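Local atomic coordinates of biliverdin reductase (PDB entry 5B3T), a protein that probably reduces the open-chain tetrapyrrole biliverdin to bilirubin, using NADPH as the hydride donor, in the cyanobacterial haem-degradation pathway. Residues A[159-164]-A[242-247]; A[173-178]-A[215-220]; A[180-185]-A[234-239]. All blocks are in the same frame, centred on the assembly; numbering follows the deposited sequence.

Contact 1: A[159-164]-A[242-247]; sequences STIMGQ and EVFHQN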
ATOM      1  N   SER A 159       3.185  -5.463 -14.343  1.00 15.61           N
ATOM      2  CA  SER A 159       4.251  -6.410 -14.048  1.00 17.22           C
ATOM      3  C   SER A 159       5.370  -5.711 -13.294  1.00 18.92           C
ATOM      4  O   SER A 159       5.873  -4.673 -13.739  1.00 17.45           O
ATOM      5  CB  SER A 159       4.798  -7.044 -15.332  1.00 19.22           C
ATOM      6  OG  SER A 159       5.856  -7.938 -15.039  1.00 19.25           O
ATOM      7  N   THR A 160       5.758  -6.286 -12.159  1.00 14.97           N
ATOM      8  CA  THR A 160       6.876  -5.809 -11.355  1.00 16.10           C
ATOM      9  C   THR A 160       7.837  -6.974 -11.167  1.00 17.06           C
ATOM     10  O   THR A 160       7.519  -7.938 -10.462  1.00 16.08           O
ATOM     11  CB  THR A 160       6.400  -5.272 -10.004  1.00 15.05           C
ATOM     12  OG1 THR A 160       5.322  -4.350 -10.208  1.00 18.44           O
ATOM     13  CG2 THR A 160       7.533  -4.555  -9.291  1.00 17.77           C
ATOM     14  N   ILE A 161       9.003  -6.897 -11.802  1.00 17.17           N
ATOM     15  CA  ILE A 161      10.044  -7.909 -11.661  1.00 17.29           C
ATOM     16  C   ILE A 161      11.308  -7.215 -11.176  1.00 19.23           C
ATOM     17  O   ILE A 161      11.783  -6.266 -11.812  1.00 17.97           O
ATOM     18  CB  ILE A 161      10.296  -8.667 -12.972  1.00 18.04           C
ATOM     19  CG1 ILE A 161       9.099  -9.563 -13.300  1.00 19.04           C
ATOM     20  CG2 ILE A 161      11.568  -9.495 -12.867  1.00 17.66           C
ATOM     21  CD1 ILE A 161       9.243 -10.338 -14.589  1.00 25.18           C
ATOM     22  N   MET A 162      11.848  -7.687 -10.054  1.00 18.51           N
ATOM     23  CA  MET A 162      12.986  -7.050  -9.392  1.00 20.90           C
ATOM     24  C   MET A 162      14.038  -8.110  -9.079  1.00 21.00           C
ATOM     25  O   MET A 162      13.918  -8.840  -8.092  1.00 21.20           O
ATOM     26  CB  MET A 162      12.533  -6.325  -8.127  1.00 21.87           C
ATOM     27  CG  MET A 162      13.665  -5.847  -7.235  1.00 23.83           C
ATOM     28  SD  MET A 162      14.829  -4.794  -8.117  1.00 37.67           S
ATOM     29  CE  MET A 162      13.741  -3.493  -8.692  1.00 29.37           C
ATOM     30  N   GLY A 163      15.071  -8.189  -9.912  1.00 22.50           N
ATOM     31  CA  GLY A 163      16.161  -9.108  -9.638  1.00 21.53           C
ATOM     32  C   GLY A 163      16.949  -8.671  -8.415  1.00 21.89           C
ATOM     33  O   GLY A 163      17.225  -7.487  -8.216  1.00 22.62           O
ATOM     34  N   GLN A 164      17.304  -9.645  -7.580  1.00 20.44           N
ATOM     35  CA  GLN A 164      18.051  -9.366  -6.356  1.00 22.38           C
ATOM     36  C   GLN A 164      18.901 -10.580  -6.018  1.00 22.20           C
ATOM     37  O   GLN A 164      18.364 -11.659  -5.754  1.00 21.11           O
ATOM     38  CB  GLN A 164      17.109  -9.025  -5.198  1.00 20.70           C
ATOM     39  CG  GLN A 164      17.807  -8.842  -3.856  1.00 21.86           C
ATOM     40  CD  GLN A 164      18.863  -7.754  -3.889  1.00 24.45           C
ATOM     41  OE1 GLN A 164      18.612  -6.643  -4.356  1.00 26.14           O
ATOM     42  NE2 GLN A 164      20.053  -8.068  -3.388  1.00 25.00           N
ATOM     43  N   GLU A 242      16.633 -14.118  -6.839  1.00 18.76           N
ATOM     44  CA  GLU A 242      17.919 -14.443  -7.442  1.00 21.29           C
ATOM     45  C   GLU A 242      17.809 -14.973  -8.868  1.00 20.55           C
ATOM     46  O   GLU A 242      18.812 -14.962  -9.588  1.00 22.76           O
ATOM     47  CB  GLU A 242      18.653 -15.463  -6.563  1.00 20.62           C
ATOM     48  CG  GLU A 242      19.152 -14.881  -5.244  1.00 20.76           C
ATOM     49  CD  GLU A 242      19.717 -15.931  -4.303  1.00 23.28           C
ATOM     50  OE1 GLU A 242      19.829 -17.108  -4.710  1.00 23.37           O
ATOM     51  OE2 GLU A 242      20.054 -15.575  -3.155  1.00 23.92           O
ATOM     52  N   VAL A 243      16.626 -15.420  -9.303  1.00 18.09           N
ATOM     53  CA  VAL A 243      16.499 -16.059 -10.610  1.00 21.38           C
ATOM     54  C   VAL A 243      16.162 -15.084 -11.730  1.00 19.72           C
ATOM     55  O   VAL A 243      16.138 -15.489 -12.901  1.00 18.95           O
ATOM     56  CB  VAL A 243      15.431 -17.175 -10.591  1.00 20.64           C
ATOM     57  CG1 VAL A 243      15.766 -18.211  -9.531  1.00 20.97           C
ATOM     58  CG2 VAL A 243      14.046 -16.584 -10.359  1.00 17.91           C
ATOM     59  N   PHE A 244      15.906 -13.816 -11.419  1.00 19.42           N
ATOM     60  CA  PHE A 244      15.447 -12.846 -12.405  1.00 19.43           C
ATOM     61  C   PHE A 244      16.629 -12.029 -12.909  1.00 18.88           C
ATOM     62  O   PHE A 244      17.277 -11.321 -12.131  1.00 20.63           O
ATOM     63  CB  PHE A 244      14.374 -11.936 -11.809  1.00 18.06           C
ATOM     64  CG  PHE A 244      13.104 -12.654 -11.457  1.00 16.89           C
ATOM     65  CD1 PHE A 244      12.150 -12.912 -12.426  1.00 17.38           C
ATOM     66  CD2 PHE A 244      12.868 -13.079 -10.160  1.00 16.86           C
ATOM     67  CE1 PHE A 244      10.979 -13.575 -12.109  1.00 17.82           C
ATOM     68  CE2 PHE A 244      11.698 -13.746  -9.836  1.00 17.59           C
ATOM     69  CZ  PHE A 244      10.752 -13.993 -10.814  1.00 16.65           C
ATOM     70  N   HIS A 245      16.896 -12.115 -14.211  1.00 19.11           N
ATOM     71  CA  HIS A 245      18.013 -11.408 -14.820  1.00 20.74           C
ATOM     72  C   HIS A 245      17.600 -10.156 -15.581  1.00 22.07           C
ATOM     73  O   HIS A 245      18.476  -9.431 -16.064  1.00 20.60           O
ATOM     74  CB  HIS A 245      18.786 -12.345 -15.757  1.00 21.16           C
ATOM     75  CG  HIS A 245      19.686 -13.302 -15.039  1.00 23.70           C
ATOM     76  ND1 HIS A 245      19.239 -14.496 -14.515  1.00 22.62           N
ATOM     77  CD2 HIS A 245      21.005 -13.230 -14.740  1.00 24.00           C
ATOM     78  CE1 HIS A 245      20.247 -15.122 -13.932  1.00 22.24           C
ATOM     79  NE2 HIS A 245      21.329 -14.375 -14.056  1.00 24.49           N
ATOM     80  N   GLN A 246      16.303  -9.878 -15.701  1.00 21.01           N
ATOM     81  CA  GLN A 246      15.826  -8.650 -16.330  1.00 23.66           C
ATOM     82  C   GLN A 246      14.707  -8.062 -15.486  1.00 22.39           C
ATOM     83  O   GLN A 246      13.698  -8.731 -15.236  1.00 22.23           O
ATOM     84  CB  GLN A 246      15.335  -8.898 -17.760  1.00 23.68           C
ATOM     85  CG  GLN A 246      15.072  -7.609 -18.535  1.00 25.23           C
ATOM     86  CD  GLN A 246      14.090  -7.794 -19.674  1.00 29.42           C
ATOM     87  OE1 GLN A 246      13.073  -8.472 -19.526  1.00 31.86           O
ATOM     88  NE2 GLN A 246      14.388  -7.188 -20.817  1.00 33.01           N
ATOM     89  N   ASN A 247      14.885  -6.817 -15.055  1.00 22.09           N
ATOM     90  CA  ASN A 247      13.873  -6.122 -14.276  1.00 22.90           C
ATOM     91  C   ASN A 247      12.767  -5.585 -15.180  1.00 22.61           C
ATOM     92  O   ASN A 247      12.951  -5.383 -16.385  1.00 23.11           O
ATOM     93  CB  ASN A 247      14.499  -4.980 -13.476  1.00 21.36           C
ATOM     94  CG  ASN A 247      15.409  -5.476 -12.373  1.00 24.75           C
ATOM     95  OD1 ASN A 247      15.537  -6.682 -12.153  1.00 22.88           O
ATOM     96  ND2 ASN A 247      16.045  -4.549 -11.667  1.00 26.07           N
TER
HETATM   97  O   HOH W   1      18.067  -5.493  -9.895  1.00 27.34           O

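Contact 2: A[173-178]-A[215-220]; sequences YHHQQF and EYFRAC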
ATOM      1  N   TYR A 173      11.723 -10.972   2.347  1.00 16.29           N
ATOM      2  CA  TYR A 173      11.886 -12.284   1.731  1.00 18.47           C
ATOM      3  C   TYR A 173      11.520 -13.402   2.701  1.00 18.50           C
ATOM      4  O   TYR A 173      11.894 -14.559   2.488  1.00 18.50           O
ATOM      5  CB  TYR A 173      13.316 -12.465   1.214  1.00 17.74           C
ATOM      6  CG  TYR A 173      13.573 -11.777  -0.108  1.00 18.85           C
ATOM      7  CD1 TYR A 173      13.661 -10.395  -0.188  1.00 19.57           C
ATOM      8  CD2 TYR A 173      13.724 -12.512  -1.277  1.00 19.49           C
ATOM      9  CE1 TYR A 173      13.894  -9.761  -1.396  1.00 18.40           C
ATOM     10  CE2 TYR A 173      13.957 -11.889  -2.490  1.00 18.50           C
ATOM     11  CZ  TYR A 173      14.041 -10.513  -2.542  1.00 17.88           C
ATOM     12  OH  TYR A 173      14.272  -9.890  -3.745  1.00 19.14           O
ATOM     13  N   HIS A 174      10.795 -13.066   3.764  1.00 18.36           N
ATOM     14  CA  HIS A 174      10.376 -14.011   4.791  1.00 20.26           C
ATOM     15  C   HIS A 174       8.921 -14.381   4.529  1.00 19.26           C
ATOM     16  O   HIS A 174       8.062 -13.497   4.447  1.00 19.52           O
ATOM     17  CB  HIS A 174      10.558 -13.381   6.175  1.00 21.61           C
ATOM     18  CG  HIS A 174      10.249 -14.297   7.318  1.00 22.11           C
ATOM     19  ND1 HIS A 174       8.994 -14.390   7.880  1.00 21.91           N
ATOM     20  CD2 HIS A 174      11.041 -15.137   8.027  1.00 23.73           C
ATOM     21  CE1 HIS A 174       9.022 -15.258   8.875  1.00 24.97           C
ATOM     22  NE2 HIS A 174      10.253 -15.726   8.985  1.00 26.76           N
ATOM     23  N   HIS A 175       8.653 -15.683   4.383  1.00 19.69           N
ATOM     24  CA  HIS A 175       7.328 -16.150   3.971  1.00 20.94           C
ATOM     25  C   HIS A 175       6.215 -15.532   4.812  1.00 20.54           C
ATOM     26  O   HIS A 175       5.255 -14.968   4.274  1.00 19.61           O
ATOM     27  CB  HIS A 175       7.256 -17.678   4.053  1.00 20.83           C
ATOM     28  CG  HIS A 175       7.852 -18.383   2.874  1.00 22.35           C
ATOM     29  ND1 HIS A 175       7.231 -18.433   1.645  1.00 19.91           N
ATOM     30  CD2 HIS A 175       8.999 -19.092   2.745  1.00 21.99           C
ATOM     31  CE1 HIS A 175       7.977 -19.131   0.805  1.00 21.81           C
ATOM     32  NE2 HIS A 175       9.055 -19.542   1.448  1.00 22.11           N
ATOM     33  N   GLN A 176       6.328 -15.626   6.137  1.00 20.55           N
ATOM     34  CA  GLN A 176       5.233 -15.198   7.003  1.00 22.58           C
ATOM     35  C   GLN A 176       5.172 -13.679   7.145  1.00 20.73           C
ATOM     36  O   GLN A 176       4.082 -13.097   7.117  1.00 19.97           O
ATOM     37  CB  GLN A 176       5.366 -15.863   8.373  1.00 26.63           C
ATOM     38  CG  GLN A 176       5.071 -17.357   8.353  1.00 31.53           C
ATOM     39  CD  GLN A 176       5.225 -17.994   9.718  1.00 43.64           C
ATOM     40  OE1 GLN A 176       5.321 -17.299  10.730  1.00 47.99           O
ATOM     41  NE2 GLN A 176       5.245 -19.322   9.755  1.00 42.58           N
ATOM     42  N   GLN A 177       6.323 -13.019   7.298  1.00 18.98           N
ATOM     43  CA  GLN A 177       6.320 -11.573   7.501  1.00 19.28           C
ATOM     44  C   GLN A 177       5.909 -10.830   6.235  1.00 17.64           C
ATOM     45  O   GLN A 177       5.170  -9.841   6.304  1.00 14.58           O
ATOM     46  CB  GLN A 177       7.695 -11.103   7.973  1.00 18.28           C
ATOM     47  CG  GLN A 177       8.028 -11.488   9.406  1.00 21.26           C
ATOM     48  CD  GLN A 177       9.408 -11.026   9.828  1.00 21.61           C
ATOM     49  OE1 GLN A 177      10.420 -11.567   9.381  1.00 21.85           O
ATOM     50  NE2 GLN A 177       9.458 -10.020  10.694  1.00 19.34           N
ATOM     51  N   PHE A 178       6.383 -11.283   5.072  1.00 16.62           N
ATOM     52  CA  PHE A 178       6.027 -10.610   3.828  1.00 17.28           C
ATOM     53  C   PHE A 178       4.611 -10.963   3.389  1.00 16.84           C
ATOM     54  O   PHE A 178       3.899 -10.114   2.841  1.00 16.25           O
ATOM     55  CB  PHE A 178       7.039 -10.959   2.737  1.00 16.07           C
ATOM     56  CG  PHE A 178       6.759 -10.297   1.420  1.00 16.40           C
ATOM     57  CD1 PHE A 178       6.787  -8.914   1.304  1.00 16.84           C
ATOM     58  CD2 PHE A 178       6.479 -11.052   0.297  1.00 17.31           C
ATOM     59  CE1 PHE A 178       6.529  -8.299   0.091  1.00 16.27           C
ATOM     60  CE2 PHE A 178       6.223 -10.443  -0.918  1.00 17.10           C
ATOM     61  CZ  PHE A 178       6.247  -9.064  -1.019  1.00 16.46           C
ATOM     62  N   GLU A 215      12.191 -20.825   5.974  1.00 28.82           N
ATOM     63  CA  GLU A 215      11.372 -19.689   6.375  1.00 29.65           C
ATOM     64  C   GLU A 215      11.586 -18.479   5.478  1.00 26.10           C
ATOM     65  O   GLU A 215      10.770 -17.551   5.497  1.00 22.75           O
ATOM     66  CB  GLU A 215      11.665 -19.299   7.824  1.00 30.73           C
ATOM     67  CG  GLU A 215      11.268 -20.343   8.844  1.00 35.35           C
ATOM     68  CD  GLU A 215      11.270 -19.789  10.252  1.00 44.87           C
ATOM     69  OE1 GLU A 215      10.766 -18.663  10.445  1.00 47.59           O
ATOM     70  OE2 GLU A 215      11.779 -20.474  11.163  1.00 53.56           O
ATOM     71  N   TYR A 216      12.669 -18.467   4.708  1.00 26.02           N
ATOM     72  CA  TYR A 216      12.949 -17.432   3.732  1.00 24.85           C
ATOM     73  C   TYR A 216      12.885 -18.030   2.334  1.00 24.37           C
ATOM     74  O   TYR A 216      13.196 -19.207   2.133  1.00 24.41           O
ATOM     75  CB  TYR A 216      14.330 -16.811   3.968  1.00 24.36           C
ATOM     76  CG  TYR A 216      14.448 -16.054   5.271  1.00 26.27           C
ATOM     77  CD1 TYR A 216      14.803 -16.706   6.446  1.00 28.28           C
ATOM     78  CD2 TYR A 216      14.212 -14.688   5.326  1.00 24.27           C
ATOM     79  CE1 TYR A 216      14.910 -16.017   7.639  1.00 28.62           C
ATOM     80  CE2 TYR A 216      14.319 -13.990   6.513  1.00 25.61           C
ATOM     81  CZ  TYR A 216      14.668 -14.659   7.667  1.00 28.13           C
ATOM     82  OH  TYR A 216      14.776 -13.967   8.851  1.00 28.11           O
ATOM     83  N   PHE A 217      12.465 -17.220   1.371  1.00 21.62           N
ATOM     84  CA  PHE A 217      12.606 -17.582  -0.028  1.00 21.33           C
ATOM     85  C   PHE A 217      13.687 -16.716  -0.658  1.00 21.55           C
ATOM     86  O   PHE A 217      13.923 -15.579  -0.238  1.00 19.80           O
ATOM     87  CB  PHE A 217      11.284 -17.450  -0.804  1.00 20.08           C
ATOM     88  CG  PHE A 217      10.674 -16.069  -0.779  1.00 18.69           C
ATOM     89  CD1 PHE A 217      10.961 -15.153  -1.778  1.00 18.68           C
ATOM     90  CD2 PHE A 217       9.777 -15.705   0.218  1.00 19.70           C
ATOM     91  CE1 PHE A 217      10.391 -13.887  -1.772  1.00 18.07           C
ATOM     92  CE2 PHE A 217       9.202 -14.439   0.229  1.00 17.60           C
ATOM     93  CZ  PHE A 217       9.509 -13.531  -0.766  1.00 18.46           C
ATOM     94  N   ARG A 218      14.370 -17.282  -1.648  1.00 19.41           N
ATOM     95  CA  ARG A 218      15.363 -16.536  -2.400  1.00 21.34           C
ATOM     96  C   ARG A 218      14.807 -15.969  -3.695  1.00 19.03           C
ATOM     97  O   ARG A 218      15.456 -15.120  -4.311  1.00 20.14           O
ATOM     98  CB  ARG A 218      16.582 -17.416  -2.703  1.00 20.56           C
ATOM     99  CG  ARG A 218      16.303 -18.614  -3.586  1.00 21.63           C
ATOM    100  CD  ARG A 218      17.566 -19.441  -3.776  1.00 22.05           C
ATOM    101  NE  ARG A 218      17.450 -20.358  -4.905  1.00 21.83           N
ATOM    102  CZ  ARG A 218      17.887 -20.082  -6.129  1.00 23.47           C
ATOM    103  NH1 ARG A 218      18.475 -18.919  -6.374  1.00 24.79           N
ATOM    104  NH2 ARG A 218      17.743 -20.968  -7.105  1.00 23.32           N
ATOM    105  N   ALA A 219      13.631 -16.424  -4.118  1.00 17.82           N
ATOM    106  CA  ALA A 219      12.945 -15.858  -5.266  1.00 18.57           C
ATOM    107  C   ALA A 219      11.481 -16.257  -5.189  1.00 18.58           C
ATOM    108  O   ALA A 219      11.136 -17.291  -4.609  1.00 17.00           O
ATOM    109  CB  ALA A 219      13.558 -16.331  -6.592  1.00 18.11           C
ATOM    110  N   CYS A 220      10.626 -15.421  -5.769  1.00 16.02           N
ATOM    111  CA  CYS A 220       9.217 -15.745  -5.910  1.00 16.99           C
ATOM    112  C   CYS A 220       8.720 -15.212  -7.243  1.00 16.42           C
ATOM    113  O   CYS A 220       9.189 -14.181  -7.735  1.00 16.10           O
ATOM    114  CB  CYS A 220       8.369 -15.170  -4.761  1.00 16.92           C
ATOM    115  SG  CYS A 220       8.189 -13.371  -4.757  1.00 19.22           S
TER
HETATM  116  O   HOH W   2       8.396 -17.815   7.181  1.00 25.46           O
HETATM  117  O   HOH W   3      13.666 -11.469   8.622  1.00 26.08           O

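Contact 3: A[180-185]-A[234-239]; sequences FPLVAA and AEVIYG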
ATOM      1  N   PHE A 180       1.380 -12.963   1.436  1.00 16.54           N
ATOM      2  CA  PHE A 180       1.012 -13.259   0.057  1.00 18.05           C
ATOM      3  C   PHE A 180       1.638 -12.236  -0.886  1.00 14.54           C
ATOM      4  O   PHE A 180       1.339 -11.038  -0.775  1.00 14.53           O
ATOM      5  CB  PHE A 180      -0.507 -13.269  -0.099  1.00 17.46           C
ATOM      6  CG  PHE A 180      -0.974 -13.725  -1.455  1.00 17.30           C
ATOM      7  CD1 PHE A 180      -0.478 -14.893  -2.015  1.00 18.20           C
ATOM      8  CD2 PHE A 180      -1.912 -12.995  -2.162  1.00 15.58           C
ATOM      9  CE1 PHE A 180      -0.903 -15.318  -3.262  1.00 19.49           C
ATOM     10  CE2 PHE A 180      -2.344 -13.418  -3.408  1.00 17.27           C
ATOM     11  CZ  PHE A 180      -1.838 -14.581  -3.958  1.00 17.70           C
ATOM     12  N   PRO A 181       2.500 -12.657  -1.816  1.00 15.76           N
ATOM     13  CA  PRO A 181       3.316 -11.684  -2.564  1.00 15.38           C
ATOM     14  C   PRO A 181       2.520 -10.712  -3.422  1.00 14.55           C
ATOM     15  O   PRO A 181       3.031  -9.626  -3.722  1.00 15.44           O
ATOM     16  CB  PRO A 181       4.214 -12.577  -3.433  1.00 16.62           C
ATOM     17  CG  PRO A 181       4.249 -13.894  -2.718  1.00 17.30           C
ATOM     18  CD  PRO A 181       2.889 -14.047  -2.106  1.00 17.41           C
ATOM     19  N   LEU A 182       1.299 -11.051  -3.824  1.00 15.43           N
ATOM     20  CA  LEU A 182       0.530 -10.216  -4.736  1.00 14.71           C
ATOM     21  C   LEU A 182      -0.362  -9.202  -4.028  1.00 14.14           C
ATOM     22  O   LEU A 182      -1.161  -8.536  -4.693  1.00 14.42           O
ATOM     23  CB  LEU A 182      -0.319 -11.091  -5.660  1.00 14.41           C
ATOM     24  CG  LEU A 182       0.417 -11.753  -6.824  1.00 16.29           C
ATOM     25  CD1 LEU A 182      -0.413 -12.886  -7.408  1.00 16.60           C
ATOM     26  CD2 LEU A 182       0.752 -10.721  -7.892  1.00 14.30           C
ATOM     27  N   VAL A 183      -0.233  -9.053  -2.707  1.00 14.89           N
ATOM     28  CA  VAL A 183      -1.143  -8.184  -1.961  1.00 13.75           C
ATOM     29  C   VAL A 183      -1.065  -6.750  -2.474  1.00 13.78           C
ATOM     30  O   VAL A 183      -2.089  -6.114  -2.755  1.00 12.06           O
ATOM     31  CB  VAL A 183      -0.840  -8.262  -0.454  1.00 13.81           C
ATOM     32  CG1 VAL A 183      -1.476  -7.086   0.275  1.00 13.18           C
ATOM     33  CG2 VAL A 183      -1.345  -9.580   0.115  1.00 13.43           C
ATOM     34  N   ALA A 184       0.153  -6.220  -2.612  1.00 12.83           N
ATOM     35  CA  ALA A 184       0.304  -4.825  -3.014  1.00 14.89           C
ATOM     36  C   ALA A 184      -0.094  -4.617  -4.471  1.00 13.82           C
ATOM     37  O   ALA A 184      -0.769  -3.635  -4.801  1.00 13.88           O
ATOM     38  CB  ALA A 184       1.741  -4.362  -2.777  1.00 11.72           C
ATOM     39  N   ALA A 185       0.314  -5.529  -5.356  1.00 13.29           N
ATOM     40  CA  ALA A 185      -0.013  -5.378  -6.769  1.00 13.52           C
ATOM     41  C   ALA A 185      -1.516  -5.466  -7.000  1.00 14.67           C
ATOM     42  O   ALA A 185      -2.074  -4.703  -7.798  1.00 14.27           O
ATOM     43  CB  ALA A 185       0.723  -6.435  -7.593  1.00 13.34           C
ATOM     44  N   ALA A 234      -7.034  -8.607 -17.198  1.00 17.52           N
ATOM     45  CA  ALA A 234      -5.842  -8.003 -16.622  1.00 16.97           C
ATOM     46  C   ALA A 234      -4.859  -9.084 -16.200  1.00 17.99           C
ATOM     47  O   ALA A 234      -5.253 -10.131 -15.676  1.00 18.67           O
ATOM     48  CB  ALA A 234      -6.190  -7.119 -15.421  1.00 15.72           C
ATOM     49  N   GLU A 235      -3.579  -8.821 -16.436  1.00 15.67           N
ATOM     50  CA  GLU A 235      -2.493  -9.674 -15.982  1.00 16.50           C
ATOM     51  C   GLU A 235      -1.720  -8.923 -14.909  1.00 16.19           C
ATOM     52  O   GLU A 235      -1.352  -7.761 -15.108  1.00 14.15           O
ATOM     53  CB  GLU A 235      -1.573 -10.055 -17.146  1.00 17.92           C
ATOM     54  CG  GLU A 235      -2.301 -10.677 -18.328  1.00 18.40           C
ATOM     55  CD  GLU A 235      -1.427 -10.771 -19.563  1.00 19.77           C
ATOM     56  OE1 GLU A 235      -0.360 -10.125 -19.586  1.00 19.83           O
ATOM     57  OE2 GLU A 235      -1.811 -11.479 -20.517  1.00 19.42           O
ATOM     58  N   VAL A 236      -1.496  -9.573 -13.769  1.00 13.37           N
ATOM     59  CA  VAL A 236      -0.811  -8.964 -12.634  1.00 15.02           C
ATOM     60  C   VAL A 236       0.341  -9.876 -12.239  1.00 14.90           C
ATOM     61  O   VAL A 236       0.117 -11.014 -11.810  1.00 16.09           O
ATOM     62  CB  VAL A 236      -1.757  -8.733 -11.444  1.00 14.36           C
ATOM     63  CG1 VAL A 236      -1.023  -8.045 -10.308  1.00 13.47           C
ATOM     64  CG2 VAL A 236      -2.962  -7.910 -11.874  1.00 13.78           C
ATOM     65  N   ILE A 237       1.568  -9.378 -12.379  1.00 14.70           N
ATOM     66  CA  ILE A 237       2.779 -10.179 -12.247  1.00 15.41           C
ATOM     67  C   ILE A 237       3.654  -9.572 -11.158  1.00 14.55           C
ATOM     68  O   ILE A 237       3.901  -8.360 -11.158  1.00 14.20           O
ATOM     69  CB  ILE A 237       3.554 -10.254 -13.576  1.00 16.36           C
ATOM     70  CG1 ILE A 237       2.602 -10.521 -14.745  1.00 16.76           C
ATOM     71  CG2 ILE A 237       4.635 -11.323 -13.509  1.00 16.49           C
ATOM     72  CD1 ILE A 237       1.887 -11.854 -14.671  1.00 17.40           C
ATOM     73  N   TYR A 238       4.130 -10.413 -10.241  1.00 12.83           N
ATOM     74  CA  TYR A 238       5.047  -9.977  -9.192  1.00 14.26           C
ATOM     75  C   TYR A 238       6.166 -10.996  -9.069  1.00 15.74           C
ATOM     76  O   TYR A 238       5.922 -12.147  -8.691  1.00 14.45           O
ATOM     77  CB  TYR A 238       4.333  -9.805  -7.846  1.00 14.85           C
ATOM     78  CG  TYR A 238       5.232  -9.285  -6.740  1.00 15.33           C
ATOM     79  CD1 TYR A 238       5.964 -10.156  -5.940  1.00 16.31           C
ATOM     80  CD2 TYR A 238       5.349  -7.923  -6.499  1.00 15.66           C
ATOM     81  CE1 TYR A 238       6.786  -9.683  -4.931  1.00 14.69           C
ATOM     82  CE2 TYR A 238       6.166  -7.441  -5.494  1.00 16.51           C
ATOM     83  CZ  TYR A 238       6.882  -8.325  -4.714  1.00 15.60           C
ATOM     84  OH  TYR A 238       7.697  -7.850  -3.711  1.00 16.26           O
ATOM     85  N   GLY A 239       7.388 -10.570  -9.374  1.00 15.19           N
ATOM     86  CA  GLY A 239       8.547 -11.426  -9.219  1.00 16.73           C
ATOM     87  C   GLY A 239       9.733 -10.693  -8.630  1.00 17.20           C
ATOM     88  O   GLY A 239       9.959  -9.520  -8.939  1.00 15.80           O
TER

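Contact 1: A[159-164]-A[242-247]
Where strand 153-163 ends in the mixed sheet of the C-terminal alpha/beta domain, the loop between strands 233-241 and 248-255 crosses past it; 153-163 lies between those two strands. Asn247, Ile161 and Phe244 bury the most surface. Asn247 leads back into the sheet; its CG stands anti to the carbonyl carbon (chi1 -68°), so the side-chain amide reaches the backbone of Gly163. There OD1 of Asn247 accepts from N of Gly163 at 2.7 Å, nearly straight at the hydrogen (167°), although the donor sits above the carbonyl plane (40° out of it). CA of Asn247 adds a C-H...O contact to O of Ile161 at 3.2 Å. Ile161 turns its CB toward the loop, and its CG2, anti to the backbone N, meets CD1 of Phe244 at 3.5 Å, the two side chains crossing at about a right angle. CG2 of Ile161 also touches O of Gln246 at 3.3 Å. Phe244 is backed by CG2 of Val243 over one ring face and also touches Leu221. The other arm of the Asn247 amide works through water: ND2 of Asn247 donates to a water at 2.8 Å, and that water donates to O of Gly163 at 2.7 Å.

Contact 2: A[173-178]-A[215-220]
The carbonyl O of Glu215 is held by two hydrogen bonds: His175 N donates at 3.0 Å, in the carbonyl plane, and a water donates at 2.9 Å while accepting from Gln176 N. The same oxygen lies over one face of the His174 imidazole. Two residues on, Phe217 N donates to Tyr173 O at 2.9 Å, nearly along the C=O axis. With the His175 bond it makes a single beta bridge pairing His174 with Tyr216, just before helix 175-178. His174 N-caps that helix: with CG anti to its backbone N (chi1 -176°), its ND1 accepts from Gln177 N at 3.1 Å in the ring plane, while NE2 donates weakly to Glu215 OE1. In a T-shaped pair (planes 77° apart), CD2 on the edge of His174 meets CZ in the face of Tyr216 at 3.7 Å. An alanine in place of His174 has no ring to cap Gln177 N, reach Glu215 or meet Tyr216, and would probably leave the helix start less firmly held. Beyond the bridge, Phe217 (CG in the crowded position) takes CA of Tyr173 over one ring face and turns its edge to the face of His175, whose NE2 is hydrogen-bonded to Asp210.

Contact 3: A[180-185]-A[234-239]
Val236 and Tyr238, two residues apart on strand 233-241, both turn their CB atoms toward the start of helix 183-189, while Ile237 between them turns away. The contact rests on van der Waals packing, with a close-fitting buried part and a more open end. In the buried part Ala185, in the first turn of the helix, sets its CB 3.6 Å from CG1 of Val236, the branch anti to the backbone N. Leu182, at the N-cap position, lies next to it with CD2, 3.7 Å from CB of Tyr238 and 4.0 Å from CG1 of Val236. Leu182 and Tyr238 run past each other in opposite directions, so the leucine methyl meets the root of the tyrosine and not its ring. Leu182 also touches Ala222, and Ala185 touches Tyr158, so the helix start spans three adjacent strands. The contact opens toward the phenol of Tyr238, the one partly exposed residue among those that touch, where a lone carbonyl and a proline CB replace the methyl packing. Its CG is anti to the backbone N (chi1 -177°), which carries the ring alongside the turn before the helix. Pro181 O stands over the centre of one ring face, 3.6 Å above the plane, whereas CB of Pro181 comes to 3.9 Å from CD1 of Tyr238. The type I turn from Phe180 to Val183, closed by Val183 N donating to Phe180 O at 3.2 Å, probably helps to set the direction of that carbonyl. The phenol OH is hydrogen-bonded to Lys240 NZ, and the side chains of Tyr238 and Asn84, an NADP(+)-binding residue, lie about 7 Å apart. A helix start packed on one face of a large mixed beta-sheet is the layering of the C-terminal alpha/beta domain of Gfo/Idh/MocA-family proteins.

In the fold
All three contacts meet on one mixed sheet, but at different depths. Contact 3 is buried and apolar, joining a helix start to the face of strand 233-241; contact 2 is partly buried and mixes backbone bonds with aromatic packing where strand 217-228 begins; contact 1 is at the surface, where a side-chain amide, a water and a small apolar pair join strand and loop. Contacts 1 and 3 sit on neighbouring strands, 153-163 and 233-241, with Thr160 and Met162 probably hydrogen-bonded to Gly239. The Glu242-Arg218 salt bridge ties contact 1 to contact 2. Contacts 2 and 3 join through Cys220, whose SG packs near Tyr238 and Pro181, and through Phe178 against the Tyr238 hydroxyl.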